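Local structure of alpha-galacturonidase (Bacillus subtilis, 3FEF) at residues A[101-106]-A[429-434]; A[121-126]-A[149-154]; A[410-415]-A[423-428]. The protein hydrolyses alpha-1,4-linked galacturonate, cleaving di-galacturonate with the help of NAD+ and a bound divalent metal, manganese supporting the activity, as a homotetrameric family 4 glycosidase. One frame throughout, in Å; residues are numbered along the deposited sequence.

Contact 1 of 3, residues A[101-106]-A[429-434]; sequences CGIYQS and EQLFND
The side chain of L431 reaches out from its helix and overlaps C101 and I103 with a single methyl. Its CD2 lies 4.2 Å from C101 SG, and on another flank the same CD2 comes within 4.4 Å of I103 CD1. Both are loose van der Waals contacts between apolar groups, and only 100 Å² of surface is buried between the segments. With CG anti to the backbone N (chi1 176°), the fork of L431 is carried outward toward the loop. G102, with a positive phi of 87°, turns the loop between the two residues that receive it. The contact joins distant parts of the chain: 101-106 belongs to the loop between helices 88-96 and 112-136 of the Rossmann-type, nucleotide-binding part of the family 4 fold, whereas 429-434 lies on helix 425-435, the last helix of the chain. I103 also packs on P113 of helix 112-136, and L431 on F415 of helix 408-417. On the helix, D434 forms a salt bridge through OD2 with R100, directly before the loop segment, a second tie beside the apolar one. Its other oxygen, OD1, receives a weak hydrogen bond from Q430 NE2 at 3.3 Å, one turn back on the same helix.

Contact 2 of 3, residues A[121-126]-A[149-154]; sequences RAVPIF and MSVCTR
F126 and C152 meet through a sulfur-aromatic and CH-pi contact. C152 CB sits almost centrally over one face of the phenyl ring, 3.6 Å from its centroid and 8° off the ring normal. The sulfur is displaced toward the rim over that same face, with SG 3.5 Å from F126 CE2. The ring is carried there because CG stands anti to the carbonyl carbon and beside the backbone N (chi1 -82°), and A122 O lies in the ring plane at its edge. With an alanine here, C152 would probably lose the surface on which its CB and sulfur rest, and a gap would open between the two helices.

Purely apolar contacts continue the interface. A122 CB touches C152 SG at 3.9 Å, so the sulfur is flanked by a methyl as well as the ring. Next to this pair, V123 CG2 and V151 CG1 approach to 3.9 Å, the two branched side chains crossing at about a right angle.

No polar pair links the two segments. In the second helix T153 OG1 donates to M149 O at 2.7 Å, while T153 N reaches this carbonyl from the opposite face of its plane; OG1 is also hydrogen-bonded to N144 ND2 of the neighbouring strand.

The helix axes come within 9.1 Å and run nearly parallel, inclined by 29°. F126 and C152 both also pack on N144 of strand 141-144. Helix 112-136, this strand and helix 149-159 follow one another in the parallel alpha/beta, Rossmann-type domain, and their packing here lies close to N147, which by similarity binds substrate.

Contact 3 of 3, residues A[410-415]-A[423-428]; sequences LAFQAF and IDRSDA
F412 and F415, one turn apart on their helix, direct their rings at the same residue, A428. In both, CG is anti to the backbone N (chi1 -174° in F412 and -165° in F415), so the two phenyls leave the helix side by side. Their planes are inclined to each other by only about 25°, yet the rings flank one another without stacking. CE1 of each is the atom that arrives at A428: F412 CE1 and F415 CE1 both lie 3.7 Å from A428 O. The methyl is shared just as evenly, A428 CB being 4.2 Å from F412 CE1 and from F415 CE1. The small side chain of A428 is consistent with the close approach of its carbonyl to both rings.

F412 also reaches back to R425, at the start of the second helix. There R425 O faces the edge of the ring near its plane, 4.0 Å from F412 CZ, and the aliphatic part of the arginine brushes the same ring atom, with R425 CG 4.5 Å from F412 CZ. The charged end of R425 leads away from the phenylalanine into the subunit interface, where it forms a salt bridge with D257 of the second subunit and a hydrogen bond with Y281 OH of that subunit. One residue therefore lines the aromatic cluster and ties two subunits together.

Two consecutive helices, 408-417 and 425-435, are joined by a short connection from which V421 touches both F415 and A428. F432 of the second helix completes the cluster, meeting F415 edge-to-face and F412 with the planes at about 45°. Helix 408-417 also leans on helix 383-405 through L410 and A411, while A411 and F415 touch helix 112-136.

Contacts 1 and 3 form one continuous cluster, their centres 9 Å apart, because both draw on helix 425-435. F432 CD1 lies 3.6 Å from F415 CD2, joining the two helices, while C101 O meets I423 CG2 at 3.5 Å, bringing the loop against the start of contact 3's second segment. Contact 2 stands apart, its centre 21 Å from either, but helix 112-136, which carries its first segment, touches both, P113 packing against I103 of contact 1 and F415 of contact 3. Contact 2 lies nearest the active site: C152 is about 6 Å, side chain to side chain, from N147, which by similarity binds substrate, and about 12 Å from the bound magnesium ion.

Contact 1 of 3, residues A[101-106]-A[429-434]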
ATOM      1  N   CYS A 101      -0.810  30.411 -29.457  1.00 32.96           N
ATOM      2  CA  CYS A 101      -0.445  29.063 -29.912  1.00 34.11           C
ATOM      3  C   CYS A 101      -1.661  28.202 -30.188  1.00 34.14           C
ATOM      4  O   CYS A 101      -1.537  26.989 -30.324  1.00 35.30           O
ATOM      5  CB  CYS A 101       0.404  28.344 -28.875  1.00 32.63           C
ATOM      6  SG  CYS A 101       1.920  29.199 -28.479  1.00 38.40           S
ATOM      7  N   GLY A 102      -2.840  28.813 -30.227  1.00 33.41           N
ATOM      8  CA  GLY A 102      -4.056  28.071 -30.555  1.00 32.08           C
ATOM      9  C   GLY A 102      -4.765  27.398 -29.387  1.00 30.61           C
ATOM     10  O   GLY A 102      -5.690  26.610 -29.589  1.00 31.98           O
ATOM     11  N   ILE A 103      -4.343  27.712 -28.167  1.00 28.76           N
ATOM     12  CA  ILE A 103      -4.927  27.107 -26.979  1.00 27.40           C
ATOM     13  C   ILE A 103      -5.933  28.036 -26.317  1.00 29.51           C
ATOM     14  O   ILE A 103      -5.568  29.125 -25.871  1.00 28.35           O
ATOM     15  CB  ILE A 103      -3.837  26.763 -25.947  1.00 26.74           C
ATOM     16  CG1 ILE A 103      -2.880  25.715 -26.533  1.00 23.81           C
ATOM     17  CG2 ILE A 103      -4.478  26.288 -24.629  1.00 25.68           C
ATOM     18  CD1 ILE A 103      -1.643  25.492 -25.711  1.00 23.34           C
ATOM     19  N   TYR A 104      -7.196  27.604 -26.274  1.00 26.51           N
ATOM     20  CA  TYR A 104      -8.236  28.336 -25.569  1.00 29.72           C
ATOM     21  C   TYR A 104      -8.553  27.730 -24.219  1.00 30.11           C
ATOM     22  O   TYR A 104      -8.458  26.515 -24.022  1.00 32.52           O
ATOM     23  CB  TYR A 104      -9.499  28.437 -26.424  1.00 34.02           C
ATOM     24  CG  TYR A 104      -9.245  29.321 -27.606  1.00 35.42           C
ATOM     25  CD1 TYR A 104      -9.710  30.623 -27.633  1.00 38.48           C
ATOM     26  CD2 TYR A 104      -8.462  28.879 -28.664  1.00 37.00           C
ATOM     27  CE1 TYR A 104      -9.443  31.449 -28.697  1.00 39.83           C
ATOM     28  CE2 TYR A 104      -8.194  29.699 -29.736  1.00 39.29           C
ATOM     29  CZ  TYR A 104      -8.687  30.980 -29.738  1.00 38.73           C
ATOM     30  OH  TYR A 104      -8.430  31.806 -30.788  1.00 44.20           O
ATOM     31  N   GLN A 105      -8.917  28.599 -23.294  1.00 27.33           N
ATOM     32  CA  GLN A 105      -9.242  28.217 -21.942  1.00 29.23           C
ATOM     33  C   GLN A 105     -10.513  28.946 -21.540  1.00 28.48           C
ATOM     34  O   GLN A 105     -10.682  30.127 -21.835  1.00 28.57           O
ATOM     35  CB  GLN A 105      -8.104  28.615 -21.001  1.00 27.68           C
ATOM     36  CG  GLN A 105      -6.806  27.865 -21.242  1.00 27.84           C
ATOM     37  CD  GLN A 105      -5.687  28.371 -20.353  1.00 29.24           C
ATOM     38  OE1 GLN A 105      -5.369  27.761 -19.330  1.00 30.01           O
ATOM     39  NE2 GLN A 105      -5.100  29.504 -20.727  1.00 26.33           N
ATOM     40  N   SER A 106     -11.404  28.251 -20.858  1.00 27.23           N
ATOM     41  CA  SER A 106     -12.652  28.872 -20.460  1.00 27.62           C
ATOM     42  C   SER A 106     -12.521  29.559 -19.104  1.00 27.76           C
ATOM     43  O   SER A 106     -13.186  30.550 -18.844  1.00 26.98           O
ATOM     44  CB  SER A 106     -13.773  27.832 -20.433  1.00 30.10           C
ATOM     45  OG  SER A 106     -13.382  26.699 -19.678  1.00 28.67           O
ATOM     46  N   GLU A 429       7.796  25.676 -24.743  1.00 33.23           N
ATOM     47  CA  GLU A 429       8.836  26.208 -23.867  1.00 35.69           C
ATOM     48  C   GLU A 429       8.825  27.717 -23.934  1.00 31.71           C
ATOM     49  O   GLU A 429       8.997  28.399 -22.938  1.00 32.06           O
ATOM     50  CB  GLU A 429      10.212  25.673 -24.266  1.00 37.79           C
ATOM     51  CG  GLU A 429      11.306  25.964 -23.263  1.00 42.35           C
ATOM     52  CD  GLU A 429      12.520  25.047 -23.448  1.00 47.77           C
ATOM     53  OE1 GLU A 429      12.757  24.574 -24.594  1.00 48.10           O
ATOM     54  OE2 GLU A 429      13.226  24.792 -22.446  1.00 48.22           O
ATOM     55  N   GLN A 430       8.626  28.238 -25.131  1.00 33.59           N
ATOM     56  CA  GLN A 430       8.587  29.677 -25.311  1.00 34.44           C
ATOM     57  C   GLN A 430       7.334  30.264 -24.640  1.00 31.57           C
ATOM     58  O   GLN A 430       7.416  31.223 -23.861  1.00 30.51           O
ATOM     59  CB  GLN A 430       8.650  30.028 -26.797  1.00 37.61           C
ATOM     60  CG  GLN A 430       8.745  31.523 -27.058  1.00 43.04           C
ATOM     61  CD  GLN A 430      10.081  32.092 -26.618  1.00 46.07           C
ATOM     62  OE1 GLN A 430      11.121  31.705 -27.137  1.00 47.65           O
ATOM     63  NE2 GLN A 430      10.056  33.010 -25.650  1.00 47.46           N
ATOM     64  N   LEU A 431       6.178  29.677 -24.922  1.00 29.48           N
ATOM     65  CA  LEU A 431       4.953  30.055 -24.207  1.00 30.69           C
ATOM     66  C   LEU A 431       5.158  30.014 -22.686  1.00 29.24           C
ATOM     67  O   LEU A 431       4.877  30.981 -21.992  1.00 29.66           O
ATOM     68  CB  LEU A 431       3.778  29.149 -24.620  1.00 29.43           C
ATOM     69  CG  LEU A 431       2.452  29.378 -23.874  1.00 26.43           C
ATOM     70  CD1 LEU A 431       1.988  30.796 -24.069  1.00 28.10           C
ATOM     71  CD2 LEU A 431       1.396  28.410 -24.358  1.00 24.94           C
ATOM     72  N   PHE A 432       5.665  28.896 -22.173  1.00 28.56           N
ATOM     73  CA  PHE A 432       5.840  28.728 -20.731  1.00 28.82           C
ATOM     74  C   PHE A 432       6.715  29.834 -20.130  1.00 30.67           C
ATOM     75  O   PHE A 432       6.343  30.457 -19.145  1.00 30.82           O
ATOM     76  CB  PHE A 432       6.421  27.338 -20.439  1.00 28.78           C
ATOM     77  CG  PHE A 432       6.757  27.077 -18.973  1.00 29.39           C
ATOM     78  CD1 PHE A 432       5.779  26.699 -18.073  1.00 30.57           C
ATOM     79  CD2 PHE A 432       8.075  27.132 -18.528  1.00 29.90           C
ATOM     80  CE1 PHE A 432       6.098  26.422 -16.738  1.00 32.47           C
ATOM     81  CE2 PHE A 432       8.403  26.869 -17.193  1.00 29.22           C
ATOM     82  CZ  PHE A 432       7.422  26.513 -16.301  1.00 30.44           C
ATOM     83  N   ASN A 433       7.882  30.070 -20.714  1.00 31.07           N
ATOM     84  CA  ASN A 433       8.768  31.140 -20.239  1.00 34.35           C
ATOM     85  C   ASN A 433       8.132  32.534 -20.292  1.00 34.12           C
ATOM     86  O   ASN A 433       8.323  33.343 -19.390  1.00 32.84           O
ATOM     87  CB  ASN A 433      10.085  31.132 -21.016  1.00 35.19           C
ATOM     88  CG  ASN A 433      10.923  29.894 -20.725  1.00 37.66           C
ATOM     89  OD1 ASN A 433      10.821  29.300 -19.650  1.00 36.91           O
ATOM     90  ND2 ASN A 433      11.758  29.506 -21.684  1.00 39.48           N
ATOM     91  N   ASP A 434       7.368  32.807 -21.345  1.00 35.33           N
ATOM     92  CA  ASP A 434       6.671  34.089 -21.458  1.00 36.74           C
ATOM     93  C   ASP A 434       5.662  34.268 -20.325  1.00 39.43           C
ATOM     94  O   ASP A 434       5.502  35.369 -19.790  1.00 39.94           O
ATOM     95  CB  ASP A 434       5.977  34.215 -22.811  1.00 35.44           C
ATOM     96  CG  ASP A 434       6.955  34.453 -23.950  1.00 38.76           C
ATOM     97  OD1 ASP A 434       8.095  34.853 -23.658  1.00 41.78           O
ATOM     98  OD2 ASP A 434       6.605  34.235 -25.136  1.00 39.60           O
TER

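Contact 2 of 3, residues A[121-126]-A[149-154]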
ATOM      1  N   ARG A 121       2.435  30.345  -9.114  1.00 29.81           N
ATOM      2  CA  ARG A 121       2.371  31.623  -8.403  1.00 30.15           C
ATOM      3  C   ARG A 121       1.791  31.472  -6.985  1.00 29.32           C
ATOM      4  O   ARG A 121       2.198  32.150  -6.047  1.00 27.69           O
ATOM      5  CB  ARG A 121       1.494  32.563  -9.233  1.00 32.35           C
ATOM      6  CG  ARG A 121       1.671  34.044  -9.014  1.00 35.92           C
ATOM      7  CD  ARG A 121       1.243  34.854 -10.273  1.00 35.17           C
ATOM      8  NE  ARG A 121      -0.189  34.760 -10.567  1.00 36.65           N
ATOM      9  CZ  ARG A 121      -0.689  34.333 -11.724  1.00 37.67           C
ATOM     10  NH1 ARG A 121       0.122  33.984 -12.706  1.00 38.72           N
ATOM     11  NH2 ARG A 121      -2.000  34.275 -11.915  1.00 38.13           N
ATOM     12  N   ALA A 122       0.823  30.585  -6.821  1.00 29.01           N
ATOM     13  CA  ALA A 122       0.141  30.465  -5.523  1.00 27.76           C
ATOM     14  C   ALA A 122       0.976  29.717  -4.486  1.00 27.01           C
ATOM     15  O   ALA A 122       0.797  29.908  -3.289  1.00 27.62           O
ATOM     16  CB  ALA A 122      -1.227  29.774  -5.699  1.00 27.94           C
ATOM     17  N   VAL A 123       1.883  28.856  -4.947  1.00 26.21           N
ATOM     18  CA  VAL A 123       2.633  28.018  -4.033  1.00 24.85           C
ATOM     19  C   VAL A 123       3.300  28.805  -2.900  1.00 25.84           C
ATOM     20  O   VAL A 123       3.128  28.472  -1.728  1.00 27.08           O
ATOM     21  CB  VAL A 123       3.642  27.101  -4.777  1.00 27.83           C
ATOM     22  CG1 VAL A 123       4.560  26.367  -3.777  1.00 24.51           C
ATOM     23  CG2 VAL A 123       2.881  26.084  -5.636  1.00 26.54           C
ATOM     24  N   PRO A 124       4.092  29.834  -3.233  1.00 27.14           N
ATOM     25  CA  PRO A 124       4.784  30.486  -2.103  1.00 25.58           C
ATOM     26  C   PRO A 124       3.850  31.340  -1.241  1.00 24.93           C
ATOM     27  O   PRO A 124       4.148  31.594  -0.079  1.00 27.04           O
ATOM     28  CB  PRO A 124       5.892  31.325  -2.773  1.00 27.05           C
ATOM     29  CG  PRO A 124       5.476  31.460  -4.221  1.00 28.79           C
ATOM     30  CD  PRO A 124       4.579  30.278  -4.554  1.00 26.13           C
ATOM     31  N   ILE A 125       2.713  31.757  -1.786  1.00 27.45           N
ATOM     32  CA  ILE A 125       1.708  32.437  -0.969  1.00 26.73           C
ATOM     33  C   ILE A 125       1.128  31.487   0.089  1.00 28.14           C
ATOM     34  O   ILE A 125       0.927  31.867   1.239  1.00 25.67           O
ATOM     35  CB  ILE A 125       0.583  33.031  -1.837  1.00 28.76           C
ATOM     36  CG1 ILE A 125       1.158  34.060  -2.814  1.00 32.76           C
ATOM     37  CG2 ILE A 125      -0.487  33.677  -0.962  1.00 28.69           C
ATOM     38  CD1 ILE A 125       0.101  34.747  -3.680  1.00 34.89           C
ATOM     39  N   PHE A 126       0.873  30.238  -0.291  1.00 27.83           N
ATOM     40  CA  PHE A 126       0.257  29.311   0.646  1.00 25.46           C
ATOM     41  C   PHE A 126       1.273  28.686   1.602  1.00 28.54           C
ATOM     42  O   PHE A 126       0.935  28.340   2.740  1.00 29.53           O
ATOM     43  CB  PHE A 126      -0.593  28.263  -0.087  1.00 27.13           C
ATOM     44  CG  PHE A 126      -1.961  28.763  -0.451  1.00 25.83           C
ATOM     45  CD1 PHE A 126      -3.080  28.371   0.286  1.00 25.77           C
ATOM     46  CD2 PHE A 126      -2.129  29.661  -1.502  1.00 25.80           C
ATOM     47  CE1 PHE A 126      -4.356  28.855  -0.040  1.00 28.47           C
ATOM     48  CE2 PHE A 126      -3.412  30.157  -1.840  1.00 25.41           C
ATOM     49  CZ  PHE A 126      -4.520  29.754  -1.106  1.00 25.23           C
HETATM   50  N   MSE A 149      -7.398  24.760  -6.511  1.00 26.53           N
HETATM   51  CA  MSE A 149      -7.749  24.164  -5.226  1.00 26.10           C
HETATM   52  C   MSE A 149      -6.797  23.047  -4.778  1.00 25.17           C
HETATM   53  O   MSE A 149      -6.315  23.047  -3.653  1.00 24.64           O
HETATM   54  CB  MSE A 149      -9.144  23.592  -5.339  1.00 27.68           C
HETATM   55  CG  MSE A 149      -9.509  22.742  -4.161  1.00 34.73           C
HETATM   56 SE   MSE A 149     -10.502  23.843  -2.946  1.00 42.60          SE
HETATM   57  CE  MSE A 149     -12.222  23.634  -3.702  1.00 31.53           C
ATOM     58  N   SER A 150      -6.548  22.101  -5.674  1.00 23.19           N
ATOM     59  CA  SER A 150      -5.724  20.946  -5.379  1.00 25.48           C
ATOM     60  C   SER A 150      -4.273  21.304  -5.058  1.00 26.11           C
ATOM     61  O   SER A 150      -3.669  20.713  -4.177  1.00 30.85           O
ATOM     62  CB  SER A 150      -5.793  19.965  -6.545  1.00 25.38           C
ATOM     63  OG  SER A 150      -7.149  19.616  -6.806  1.00 28.45           O
ATOM     64  N   VAL A 151      -3.718  22.275  -5.762  1.00 23.66           N
ATOM     65  CA  VAL A 151      -2.369  22.717  -5.486  1.00 21.94           C
ATOM     66  C   VAL A 151      -2.264  23.503  -4.184  1.00 22.01           C
ATOM     67  O   VAL A 151      -1.420  23.197  -3.359  1.00 20.44           O
ATOM     68  CB  VAL A 151      -1.806  23.567  -6.659  1.00 25.93           C
ATOM     69  CG1 VAL A 151      -0.518  24.285  -6.219  1.00 24.85           C
ATOM     70  CG2 VAL A 151      -1.570  22.659  -7.915  1.00 21.67           C
ATOM     71  N   CYS A 152      -3.127  24.502  -3.989  1.00 21.36           N
ATOM     72  CA  CYS A 152      -3.083  25.324  -2.783  1.00 23.73           C
ATOM     73  C   CYS A 152      -3.282  24.477  -1.561  1.00 23.68           C
ATOM     74  O   CYS A 152      -2.528  24.546  -0.593  1.00 23.46           O
ATOM     75  CB  CYS A 152      -4.187  26.393  -2.803  1.00 27.24           C
ATOM     76  SG  CYS A 152      -3.979  27.581  -4.112  1.00 37.68           S
ATOM     77  N   THR A 153      -4.324  23.664  -1.587  1.00 21.89           N
ATOM     78  CA  THR A 153      -4.594  22.849  -0.426  1.00 23.65           C
ATOM     79  C   THR A 153      -3.424  21.899  -0.178  1.00 24.40           C
ATOM     80  O   THR A 153      -3.068  21.637   0.962  1.00 22.14           O
ATOM     81  CB  THR A 153      -5.918  22.093  -0.608  1.00 24.64           C
ATOM     82  OG1 THR A 153      -6.927  23.048  -0.979  1.00 27.16           O
ATOM     83  CG2 THR A 153      -6.320  21.421   0.672  1.00 23.79           C
ATOM     84  N   ARG A 154      -2.826  21.381  -1.250  1.00 22.66           N
ATOM     85  CA  ARG A 154      -1.756  20.417  -1.078  1.00 23.11           C
ATOM     86  C   ARG A 154      -0.535  21.069  -0.458  1.00 21.82           C
ATOM     87  O   ARG A 154       0.189  20.429   0.291  1.00 24.69           O
ATOM     88  CB  ARG A 154      -1.363  19.796  -2.410  1.00 22.29           C
ATOM     89  CG  ARG A 154      -0.257  18.784  -2.264  1.00 24.46           C
ATOM     90  CD  ARG A 154      -0.710  17.472  -1.587  1.00 22.59           C
ATOM     91  NE  ARG A 154       0.316  16.474  -1.882  1.00 25.89           N
ATOM     92  CZ  ARG A 154       1.172  15.988  -0.995  1.00 25.46           C
ATOM     93  NH1 ARG A 154       1.094  16.333   0.279  1.00 28.17           N
ATOM     94  NH2 ARG A 154       2.092  15.136  -1.384  1.00 27.00           N
TER

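Contact 3 of 3, residues A[410-415]-A[423-428]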
ATOM      1  N   LEU A 410      10.922  21.187 -13.524  1.00 30.33           N
ATOM      2  CA  LEU A 410       9.847  20.256 -13.163  1.00 30.14           C
ATOM      3  C   LEU A 410       8.458  20.808 -13.517  1.00 29.44           C
ATOM      4  O   LEU A 410       7.576  20.065 -13.969  1.00 30.23           O
ATOM      5  CB  LEU A 410       9.915  19.880 -11.687  1.00 30.20           C
ATOM      6  CG  LEU A 410       8.761  18.987 -11.214  1.00 30.71           C
ATOM      7  CD1 LEU A 410       8.889  17.605 -11.852  1.00 31.48           C
ATOM      8  CD2 LEU A 410       8.720  18.889  -9.696  1.00 29.18           C
ATOM      9  N   ALA A 411       8.274  22.108 -13.324  1.00 27.43           N
ATOM     10  CA  ALA A 411       7.016  22.772 -13.679  1.00 30.03           C
ATOM     11  C   ALA A 411       6.740  22.691 -15.181  1.00 27.69           C
ATOM     12  O   ALA A 411       5.600  22.569 -15.610  1.00 29.39           O
ATOM     13  CB  ALA A 411       7.035  24.227 -13.216  1.00 30.16           C
ATOM     14  N   PHE A 412       7.791  22.759 -15.980  1.00 25.85           N
ATOM     15  CA  PHE A 412       7.642  22.628 -17.430  1.00 26.58           C
ATOM     16  C   PHE A 412       7.206  21.213 -17.834  1.00 24.51           C
ATOM     17  O   PHE A 412       6.432  21.037 -18.773  1.00 24.01           O
ATOM     18  CB  PHE A 412       8.937  23.031 -18.157  1.00 25.97           C
ATOM     19  CG  PHE A 412       8.797  23.059 -19.656  1.00 26.40           C
ATOM     20  CD1 PHE A 412       7.731  23.731 -20.249  1.00 27.19           C
ATOM     21  CD2 PHE A 412       9.694  22.390 -20.460  1.00 24.98           C
ATOM     22  CE1 PHE A 412       7.583  23.752 -21.609  1.00 26.54           C
ATOM     23  CE2 PHE A 412       9.556  22.402 -21.829  1.00 26.81           C
ATOM     24  CZ  PHE A 412       8.499  23.089 -22.409  1.00 28.84           C
ATOM     25  N   GLN A 413       7.711  20.206 -17.122  1.00 26.48           N
ATOM     26  CA  GLN A 413       7.248  18.827 -17.310  1.00 25.79           C
ATOM     27  C   GLN A 413       5.746  18.713 -17.085  1.00 24.70           C
ATOM     28  O   GLN A 413       5.043  18.105 -17.884  1.00 25.31           O
ATOM     29  CB  GLN A 413       7.989  17.872 -16.380  1.00 27.81           C
ATOM     30  CG  GLN A 413       9.493  17.894 -16.599  1.00 29.78           C
ATOM     31  CD  GLN A 413       9.839  17.495 -18.014  1.00 31.12           C
ATOM     32  OE1 GLN A 413      10.665  18.133 -18.675  1.00 35.95           O
ATOM     33  NE2 GLN A 413       9.187  16.449 -18.501  1.00 30.40           N
ATOM     34  N   ALA A 414       5.249  19.303 -16.005  1.00 22.98           N
ATOM     35  CA  ALA A 414       3.808  19.296 -15.770  1.00 24.81           C
ATOM     36  C   ALA A 414       3.111  20.037 -16.921  1.00 24.90           C
ATOM     37  O   ALA A 414       2.176  19.516 -17.537  1.00 24.47           O
ATOM     38  CB  ALA A 414       3.482  19.936 -14.416  1.00 23.28           C
ATOM     39  N   PHE A 415       3.585  21.246 -17.210  1.00 21.96           N
ATOM     40  CA  PHE A 415       3.085  22.020 -18.340  1.00 24.33           C
ATOM     41  C   PHE A 415       2.955  21.170 -19.597  1.00 26.42           C
ATOM     42  O   PHE A 415       1.901  21.190 -20.256  1.00 23.54           O
ATOM     43  CB  PHE A 415       3.997  23.228 -18.592  1.00 26.65           C
ATOM     44  CG  PHE A 415       3.395  24.295 -19.494  1.00 27.73           C
ATOM     45  CD1 PHE A 415       3.668  24.310 -20.856  1.00 26.97           C
ATOM     46  CD2 PHE A 415       2.596  25.309 -18.962  1.00 27.55           C
ATOM     47  CE1 PHE A 415       3.147  25.313 -21.690  1.00 30.45           C
ATOM     48  CE2 PHE A 415       2.057  26.307 -19.777  1.00 28.43           C
ATOM     49  CZ  PHE A 415       2.338  26.317 -21.148  1.00 29.82           C
ATOM     50  N   ILE A 423       1.032  21.406 -28.452  1.00 39.72           N
ATOM     51  CA  ILE A 423       1.816  22.168 -29.402  1.00 39.12           C
ATOM     52  C   ILE A 423       3.240  21.620 -29.364  1.00 39.30           C
ATOM     53  O   ILE A 423       3.565  20.861 -28.465  1.00 38.78           O
ATOM     54  CB  ILE A 423       1.799  23.665 -29.049  1.00 36.06           C
ATOM     55  CG1 ILE A 423       2.316  23.881 -27.628  1.00 35.68           C
ATOM     56  CG2 ILE A 423       0.375  24.225 -29.197  1.00 35.11           C
ATOM     57  CD1 ILE A 423       2.221  25.342 -27.141  1.00 35.04           C
ATOM     58  N   ASP A 424       4.067  21.990 -30.339  1.00 36.44           N
ATOM     59  CA  ASP A 424       5.440  21.527 -30.378  1.00 38.62           C
ATOM     60  C   ASP A 424       6.103  21.926 -29.099  1.00 37.36           C
ATOM     61  O   ASP A 424       5.663  22.869 -28.444  1.00 38.65           O
ATOM     62  CB  ASP A 424       6.208  22.134 -31.554  1.00 41.16           C
ATOM     63  CG  ASP A 424       5.793  21.544 -32.873  1.00 46.91           C
ATOM     64  OD1 ASP A 424       4.985  20.584 -32.856  1.00 47.99           O
ATOM     65  OD2 ASP A 424       6.272  22.032 -33.925  1.00 51.03           O
ATOM     66  N   ARG A 425       7.179  21.226 -28.760  1.00 34.82           N
ATOM     67  CA  ARG A 425       7.846  21.426 -27.491  1.00 34.34           C
ATOM     68  C   ARG A 425       8.503  22.801 -27.397  1.00 35.00           C
ATOM     69  O   ARG A 425       8.457  23.440 -26.347  1.00 37.29           O
ATOM     70  CB  ARG A 425       8.852  20.302 -27.220  1.00 32.84           C
ATOM     71  CG  ARG A 425       9.402  20.278 -25.799  1.00 33.17           C
ATOM     72  CD  ARG A 425      10.279  19.032 -25.546  1.00 35.49           C
ATOM     73  NE  ARG A 425      11.644  19.201 -26.048  1.00 36.17           N
ATOM     74  CZ  ARG A 425      12.584  18.257 -26.002  1.00 36.63           C
ATOM     75  NH1 ARG A 425      12.311  17.063 -25.489  1.00 32.87           N
ATOM     76  NH2 ARG A 425      13.796  18.504 -26.472  1.00 32.74           N
ATOM     77  N   SER A 426       9.117  23.262 -28.482  1.00 35.13           N
ATOM     78  CA  SER A 426       9.752  24.579 -28.470  1.00 34.46           C
ATOM     79  C   SER A 426       8.728  25.704 -28.398  1.00 32.46           C
ATOM     80  O   SER A 426       8.969  26.722 -27.756  1.00 34.85           O
ATOM     81  CB  SER A 426      10.655  24.781 -29.686  1.00 36.02           C
ATOM     82  OG  SER A 426       9.946  24.521 -30.877  1.00 39.94           O
ATOM     83  N   ASP A 427       7.587  25.535 -29.052  1.00 32.91           N
ATOM     84  CA  ASP A 427       6.529  26.517 -28.885  1.00 34.95           C
ATOM     85  C   ASP A 427       6.091  26.527 -27.418  1.00 34.53           C
ATOM     86  O   ASP A 427       5.912  27.589 -26.820  1.00 30.62           O
ATOM     87  CB  ASP A 427       5.339  26.197 -29.785  1.00 39.57           C
ATOM     88  CG  ASP A 427       5.702  26.207 -31.261  1.00 42.38           C
ATOM     89  OD1 ASP A 427       6.622  26.964 -31.638  1.00 43.32           O
ATOM     90  OD2 ASP A 427       5.059  25.462 -32.048  1.00 44.15           O
ATOM     91  N   ALA A 428       5.942  25.344 -26.826  1.00 31.96           N
ATOM     92  CA  ALA A 428       5.494  25.283 -25.435  1.00 31.29           C
ATOM     93  C   ALA A 428       6.515  25.900 -24.470  1.00 32.90           C
ATOM     94  O   ALA A 428       6.153  26.585 -23.496  1.00 31.05           O
ATOM     95  CB  ALA A 428       5.164  23.868 -25.044  1.00 31.35           C
TER